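Local coordinates for protein polysaccharide deacetylase (PDB 6DQ3) that removes N-acetyl groups from the cell wall linkage unit of streptococcal rhamnopolysaccharides, as a zinc metalloenzyme of carbohydrate esterase family 4, at residues 43-46 with 50-53; 90-95 with 124-129. All coordinates share one frame; numbering follows the deposited sequence.

Interaction 1 (43-46 with 50-53)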
ATOM      1  N   LYS A  43      -2.431  -4.356 -18.688  1.00 30.19           N
ATOM      2  CA  LYS A  43      -1.938  -5.720 -18.860  1.00 30.74           C
ATOM      3  C   LYS A  43      -2.436  -6.634 -17.743  1.00 31.92           C
ATOM      4  O   LYS A  43      -2.775  -7.798 -17.995  1.00 30.92           O
ATOM      5  CB  LYS A  43      -0.412  -5.710 -18.923  1.00 33.89           C
ATOM      6  CG  LYS A  43       0.223  -7.040 -19.280  1.00 41.56           C
ATOM      7  CD  LYS A  43      -0.007  -7.427 -20.730  1.00 50.36           C
ATOM      8  CE  LYS A  43       0.445  -8.858 -20.964  1.00 54.80           C
ATOM      9  NZ  LYS A  43       0.530  -9.196 -22.412  1.00 58.62           N
ATOM     10  N   MET A  44      -2.492  -6.132 -16.508  1.00 28.92           N
ATOM     11  CA  MET A  44      -3.063  -6.928 -15.425  1.00 30.30           C
ATOM     12  C   MET A  44      -4.527  -7.247 -15.697  1.00 34.50           C
ATOM     13  O   MET A  44      -4.978  -8.376 -15.469  1.00 28.49           O
ATOM     14  CB  MET A  44      -2.921  -6.193 -14.094  1.00 30.81           C
ATOM     15  CG  MET A  44      -1.494  -6.084 -13.590  1.00 30.94           C
ATOM     16  SD  MET A  44      -1.402  -5.253 -11.997  1.00 33.03           S
ATOM     17  CE  MET A  44      -0.104  -4.058 -12.319  1.00 34.59           C
ATOM     18  N   LYS A  45      -5.287  -6.264 -16.187  1.00 33.95           N
ATOM     19  CA  LYS A  45      -6.701  -6.487 -16.464  1.00 37.57           C
ATOM     20  C   LYS A  45      -6.879  -7.522 -17.568  1.00 35.85           C
ATOM     21  O   LYS A  45      -7.690  -8.449 -17.445  1.00 34.56           O
ATOM     22  CB  LYS A  45      -7.366  -5.163 -16.847  1.00 40.69           C
ATOM     23  CG  LYS A  45      -8.886  -5.154 -16.712  1.00 47.62           C
ATOM     24  CD  LYS A  45      -9.296  -5.115 -15.239  1.00 52.50           C
ATOM     25  CE  LYS A  45     -10.804  -4.960 -15.057  1.00 58.10           C
ATOM     26  NZ  LYS A  45     -11.177  -4.948 -13.611  1.00 56.99           N
ATOM     27  N   ASP A  46      -6.112  -7.387 -18.654  1.00 38.85           N
ATOM     28  CA  ASP A  46      -6.206  -8.331 -19.763  1.00 42.82           C
ATOM     29  C   ASP A  46      -5.857  -9.747 -19.319  1.00 42.63           C
ATOM     30  O   ASP A  46      -6.433 -10.723 -19.819  1.00 39.85           O
ATOM     31  CB  ASP A  46      -5.282  -7.889 -20.900  1.00 47.41           C
ATOM     32  CG  ASP A  46      -5.791  -6.656 -21.633  1.00 53.38           C
ATOM     33  OD1 ASP A  46      -6.938  -6.234 -21.379  1.00 53.72           O
ATOM     34  OD2 ASP A  46      -5.039  -6.111 -22.470  1.00 54.66           O
ATOM     35  N   TYR A  50      -7.530 -10.124 -10.434  1.00 30.45           N
ATOM     36  CA  TYR A  50      -8.492  -9.651  -9.444  1.00 31.07           C
ATOM     37  C   TYR A  50      -7.754  -8.743  -8.466  1.00 30.08           C
ATOM     38  O   TYR A  50      -6.730  -9.138  -7.900  1.00 28.47           O
ATOM     39  CB  TYR A  50      -9.112 -10.861  -8.732  1.00 35.74           C
ATOM     40  CG  TYR A  50     -10.174 -10.577  -7.694  1.00 42.90           C
ATOM     41  CD1 TYR A  50      -9.840 -10.060  -6.448  1.00 43.85           C
ATOM     42  CD2 TYR A  50     -11.508 -10.871  -7.943  1.00 48.92           C
ATOM     43  CE1 TYR A  50     -10.814  -9.809  -5.493  1.00 42.75           C
ATOM     44  CE2 TYR A  50     -12.485 -10.629  -6.994  1.00 48.98           C
ATOM     45  CZ  TYR A  50     -12.134 -10.099  -5.771  1.00 46.91           C
ATOM     46  OH  TYR A  50     -13.113  -9.861  -4.831  1.00 44.56           O
ATOM     47  N   PHE A  51      -8.262  -7.526  -8.284  1.00 28.91           N
ATOM     48  CA  PHE A  51      -7.601  -6.522  -7.459  1.00 28.19           C
ATOM     49  C   PHE A  51      -8.156  -6.572  -6.040  1.00 31.20           C
ATOM     50  O   PHE A  51      -9.346  -6.325  -5.821  1.00 32.70           O
ATOM     51  CB  PHE A  51      -7.787  -5.132  -8.071  1.00 29.49           C
ATOM     52  CG  PHE A  51      -7.203  -5.004  -9.450  1.00 26.45           C
ATOM     53  CD1 PHE A  51      -5.852  -4.754  -9.616  1.00 29.60           C
ATOM     54  CD2 PHE A  51      -8.002  -5.127 -10.576  1.00 31.03           C
ATOM     55  CE1 PHE A  51      -5.302  -4.648 -10.876  1.00 27.59           C
ATOM     56  CE2 PHE A  51      -7.458  -5.013 -11.843  1.00 29.00           C
ATOM     57  CZ  PHE A  51      -6.110  -4.774 -11.993  1.00 28.27           C
ATOM     58  N   LEU A  52      -7.290  -6.871  -5.079  1.00 32.75           N
ATOM     59  CA  LEU A  52      -7.728  -7.170  -3.726  1.00 28.01           C
ATOM     60  C   LEU A  52      -7.777  -5.933  -2.838  1.00 30.59           C
ATOM     61  O   LEU A  52      -6.999  -4.990  -3.001  1.00 30.75           O
ATOM     62  CB  LEU A  52      -6.788  -8.194  -3.089  1.00 31.60           C
ATOM     63  CG  LEU A  52      -6.539  -9.487  -3.862  1.00 33.86           C
ATOM     64  CD1 LEU A  52      -5.257 -10.142  -3.360  1.00 31.49           C
ATOM     65  CD2 LEU A  52      -7.729 -10.414  -3.721  1.00 37.44           C
ATOM     66  N   SER A  53      -8.710  -5.959  -1.873  1.00 29.41           N
ATOM     67  CA  SER A  53      -8.720  -5.057  -0.732  1.00 29.62           C
ATOM     68  C   SER A  53      -7.911  -5.656   0.414  1.00 32.22           C
ATOM     69  O   SER A  53      -7.636  -6.862   0.427  1.00 32.73           O
ATOM     70  CB  SER A  53     -10.150  -4.817  -0.264  1.00 32.33           C
ATOM     71  OG  SER A  53     -10.644  -5.972   0.396  1.00 35.00           O
TER

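Interaction 2 (90-95 with 124-129)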
ATOM      1  N   ILE A  90      -6.770   6.641 -13.202  1.00 29.21           N
ATOM      2  CA  ILE A  90      -6.330   5.488 -13.975  1.00 28.40           C
ATOM      3  C   ILE A  90      -6.824   4.194 -13.336  1.00 32.08           C
ATOM      4  O   ILE A  90      -7.216   3.253 -14.035  1.00 30.36           O
ATOM      5  CB  ILE A  90      -4.797   5.516 -14.129  1.00 28.81           C
ATOM      6  CG1 ILE A  90      -4.386   6.781 -14.893  1.00 36.15           C
ATOM      7  CG2 ILE A  90      -4.324   4.267 -14.848  1.00 31.79           C
ATOM      8  CD1 ILE A  90      -2.891   7.060 -14.930  1.00 34.40           C
ATOM      9  N   LEU A  91      -6.841   4.128 -12.004  1.00 32.60           N
ATOM     10  CA  LEU A  91      -7.393   2.946 -11.347  1.00 30.60           C
ATOM     11  C   LEU A  91      -8.876   2.782 -11.667  1.00 30.41           C
ATOM     12  O   LEU A  91      -9.335   1.672 -11.966  1.00 32.30           O
ATOM     13  CB  LEU A  91      -7.171   3.034  -9.838  1.00 29.37           C
ATOM     14  CG  LEU A  91      -5.716   2.857  -9.405  1.00 27.59           C
ATOM     15  CD1 LEU A  91      -5.464   3.577  -8.085  1.00 29.18           C
ATOM     16  CD2 LEU A  91      -5.353   1.375  -9.295  1.00 29.88           C
ATOM     17  N   LYS A  92      -9.638   3.877 -11.619  1.00 31.68           N
ATOM     18  CA  LYS A  92     -11.055   3.813 -11.965  1.00 34.27           C
ATOM     19  C   LYS A  92     -11.252   3.375 -13.412  1.00 34.15           C
ATOM     20  O   LYS A  92     -12.174   2.605 -13.715  1.00 34.38           O
ATOM     21  CB  LYS A  92     -11.717   5.171 -11.738  1.00 34.01           C
ATOM     22  CG  LYS A  92     -11.955   5.532 -10.286  1.00 35.52           C
ATOM     23  CD  LYS A  92     -12.908   6.720 -10.156  1.00 36.26           C
ATOM     24  CE  LYS A  92     -12.290   8.004 -10.695  1.00 39.41           C
ATOM     25  NZ  LYS A  92     -13.190   9.175 -10.507  1.00 40.44           N
ATOM     26  N   LYS A  93     -10.410   3.877 -14.319  1.00 33.50           N
ATOM     27  CA  LYS A  93     -10.498   3.503 -15.727  1.00 34.90           C
ATOM     28  C   LYS A  93     -10.500   1.993 -15.900  1.00 32.89           C
ATOM     29  O   LYS A  93     -11.250   1.455 -16.721  1.00 32.86           O
ATOM     30  CB  LYS A  93      -9.333   4.135 -16.490  1.00 34.58           C
ATOM     31  CG  LYS A  93      -9.131   3.640 -17.909  1.00 35.06           C
ATOM     32  CD  LYS A  93      -8.007   4.420 -18.599  1.00 34.48           C
ATOM     33  CE  LYS A  93      -7.782   3.943 -20.029  1.00 38.74           C
ATOM     34  NZ  LYS A  93      -6.636   4.644 -20.679  1.00 37.03           N
ATOM     35  N   TYR A  94      -9.683   1.289 -15.124  1.00 36.15           N
ATOM     36  CA  TYR A  94      -9.563  -0.157 -15.234  1.00 36.43           C
ATOM     37  C   TYR A  94     -10.357  -0.894 -14.165  1.00 35.03           C
ATOM     38  O   TYR A  94     -10.208  -2.112 -14.025  1.00 38.35           O
ATOM     39  CB  TYR A  94      -8.084  -0.546 -15.200  1.00 33.40           C
ATOM     40  CG  TYR A  94      -7.376  -0.092 -16.463  1.00 32.75           C
ATOM     41  CD1 TYR A  94      -7.557  -0.780 -17.657  1.00 32.58           C
ATOM     42  CD2 TYR A  94      -6.586   1.055 -16.479  1.00 36.44           C
ATOM     43  CE1 TYR A  94      -6.940  -0.369 -18.825  1.00 37.84           C
ATOM     44  CE2 TYR A  94      -5.960   1.475 -17.651  1.00 33.77           C
ATOM     45  CZ  TYR A  94      -6.146   0.757 -18.818  1.00 37.40           C
ATOM     46  OH  TYR A  94      -5.541   1.159 -19.994  1.00 35.16           O
ATOM     47  N   ASP A  95     -11.230  -0.194 -13.444  1.00 34.23           N
ATOM     48  CA  ASP A  95     -12.062  -0.806 -12.412  1.00 36.15           C
ATOM     49  C   ASP A  95     -11.198  -1.599 -11.435  1.00 32.03           C
ATOM     50  O   ASP A  95     -11.497  -2.742 -11.078  1.00 33.20           O
ATOM     51  CB  ASP A  95     -13.139  -1.698 -13.034  1.00 44.62           C
ATOM     52  CG  ASP A  95     -14.187  -2.142 -12.023  1.00 52.34           C
ATOM     53  OD1 ASP A  95     -14.333  -1.467 -10.982  1.00 54.36           O
ATOM     54  OD2 ASP A  95     -14.860  -3.168 -12.264  1.00 57.49           O
ATOM     55  N   LYS A 124     -12.994   6.082  -1.345  1.00 36.65           N
ATOM     56  CA  LYS A 124     -13.475   4.843  -0.741  1.00 36.03           C
ATOM     57  C   LYS A 124     -14.737   4.335  -1.424  1.00 38.96           C
ATOM     58  O   LYS A 124     -15.012   3.130  -1.401  1.00 38.67           O
ATOM     59  CB  LYS A 124     -13.748   5.046   0.751  1.00 34.43           C
ATOM     60  CG  LYS A 124     -12.507   5.124   1.619  1.00 33.68           C
ATOM     61  CD  LYS A 124     -12.867   5.289   3.094  1.00 37.22           C
ATOM     62  CE  LYS A 124     -13.617   4.077   3.642  1.00 38.71           C
ATOM     63  NZ  LYS A 124     -13.836   4.161   5.114  1.00 43.30           N
ATOM     64  N   GLN A 125     -15.525   5.229  -2.021  1.00 37.25           N
ATOM     65  CA  GLN A 125     -16.751   4.809  -2.686  1.00 42.52           C
ATOM     66  C   GLN A 125     -16.497   4.226  -4.068  1.00 41.03           C
ATOM     67  O   GLN A 125     -17.436   3.710  -4.684  1.00 41.17           O
ATOM     68  CB  GLN A 125     -17.717   5.990  -2.781  1.00 48.55           C
ATOM     69  CG  GLN A 125     -18.194   6.479  -1.424  1.00 53.98           C
ATOM     70  CD  GLN A 125     -19.078   7.700  -1.522  1.00 62.78           C
ATOM     71  OE1 GLN A 125     -18.992   8.465  -2.481  1.00 65.92           O
ATOM     72  NE2 GLN A 125     -19.935   7.892  -0.526  1.00 67.47           N
ATOM     73  N   VAL A 126     -15.260   4.277  -4.559  1.00 40.95           N
ATOM     74  CA  VAL A 126     -14.946   3.730  -5.874  1.00 41.02           C
ATOM     75  C   VAL A 126     -13.688   2.875  -5.783  1.00 43.71           C
ATOM     76  O   VAL A 126     -12.792   2.976  -6.627  1.00 45.17           O
ATOM     77  CB  VAL A 126     -14.783   4.850  -6.920  1.00 41.84           C
ATOM     78  CG1 VAL A 126     -14.806   4.279  -8.335  1.00 40.50           C
ATOM     79  CG2 VAL A 126     -15.876   5.903  -6.746  1.00 42.69           C
ATOM     80  N   GLY A 127     -13.600   2.048  -4.740  1.00 41.09           N
ATOM     81  CA  GLY A 127     -12.670   0.939  -4.710  1.00 40.07           C
ATOM     82  C   GLY A 127     -11.408   1.133  -3.895  1.00 37.04           C
ATOM     83  O   GLY A 127     -10.663   0.160  -3.714  1.00 39.40           O
ATOM     84  N   MET A 128     -11.133   2.334  -3.403  1.00 34.74           N
ATOM     85  CA  MET A 128      -9.869   2.588  -2.729  1.00 32.56           C
ATOM     86  C   MET A 128      -9.979   2.345  -1.225  1.00 31.93           C
ATOM     87  O   MET A 128     -11.026   2.567  -0.611  1.00 30.75           O
ATOM     88  CB  MET A 128      -9.398   4.020  -2.985  1.00 36.16           C
ATOM     89  CG  MET A 128      -9.308   4.399  -4.452  1.00 40.20           C
ATOM     90  SD  MET A 128      -8.309   3.247  -5.419  1.00 38.27           S
ATOM     91  CE  MET A 128      -9.504   2.696  -6.636  1.00 39.93           C
ATOM     92  N   SER A 129      -8.875   1.894  -0.635  1.00 28.50           N
ATOM     93  CA  SER A 129      -8.775   1.652   0.797  1.00 30.69           C
ATOM     94  C   SER A 129      -7.617   2.461   1.366  1.00 32.83           C
ATOM     95  O   SER A 129      -6.595   2.669   0.706  1.00 32.01           O
ATOM     96  CB  SER A 129      -8.577   0.158   1.090  1.00 33.86           C
ATOM     97  OG  SER A 129      -8.538  -0.102   2.480  1.00 35.95           O
TER

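Interaction 1 (43-46 with 50-53)
Met44 and Lys45, in the last turn of helix 34-46, meet Phe51 across the short turn that leads from the helix into strand 50-51. The backbones stay well apart: the nearest CA atoms, those of Lys45 and Tyr50, are 7.9 Å from each other, and side chains bridge the gap. This is the helix-to-strand half of a beta-alpha-beta unit in the alpha/beta fold of a polysaccharide deacetylase, with strand 50-51 running parallel to strand 71-77. Phe51 reaches back toward the helix and offers it the outer end of its ring. The Met44 side chain crosses that of Phe51 at about a right angle, its CB lying 4.1 Å from Phe51 CZ. The sulfur makes a Met-aromatic contact at the rim, with SD 5.4 Å from the ring centroid and 76° off the normal. Methionine suits this buried place because its pliable chain also touches Leu12 and Tyr14 of strand 8-14 and Leu224 and Met228 of helix 221-228. Phe51, also buried, packs on Val72 and Leu74 of strand 71-77. Lys45 serves the partly exposed border: its methylenes can lie against an aromatic edge while its amine goes on to polar partners. With CG anti to the backbone N (chi1 -161°) and a bend at chi2, the chain runs toward the ring, where Lys45 CD lies in the ring plane, 3.9 Å from Phe51 CE2.

Interaction 2 (90-95 with 124-129)
Met128, near the beginning of strand 128-132, meets Leu91 in the last turn of helix 81-93. From CB the chain leaves beside the backbone N (chi1 -54°), and bends at chi2 and chi3 turn its end toward the helix. CB and CG carry the chain toward the helix without meeting Leu91 themselves; SD is the first atom to do so, 3.9 Å from Leu91 CD1, and the terminal CE lies 4.0 Å from Leu91 CB. A flexible thioether thus crosses a branched leucine at a slant, and both residues are buried. Nearer the surface, Val126 CG1 packs 3.6 Å from Lys92 CD, the two side chains crossing at about a right angle; lysine suits this border because its methylenes cover the valine while the amine turns away from it. Gly127, between Val126 and Met128, has a positive phi (102°), where the absence of a side chain avoids pressure on the preceding carbonyl. The helix ends in a Schellman motif, with Asp95, also of positive phi, as its C-prime residue. The contact therefore lays the end of helix 81-93 against the entry to strand 128-132: Met128 also touches Phe83 and Tyr88 of that helix, Leu91 leans on Leu41 of helix 34-46, and both reach Ala98 of strand 98-102.

In the fold
Interactions 1 and 2, with centres about 11 Å apart, pack helix ends against the same sheet. Lys45 joins them directly: its NZ lies 3.0 Å from Tyr94 O and 3.4 Å from Asp95 O, both weak hydrogen bonds, placing a positive charge by the carbonyls at the end of helix 81-93, where it probably eases their partial negative charge. Both contacts lie toward the starts of parallel strands whose other ends lead to a zinc site. Phe51 rests on strand 71-77, which is followed by Asp78, and Met128 lies near the beginning of strand 128-132, which is followed by His133; these two residues bind the zinc ion together with His137.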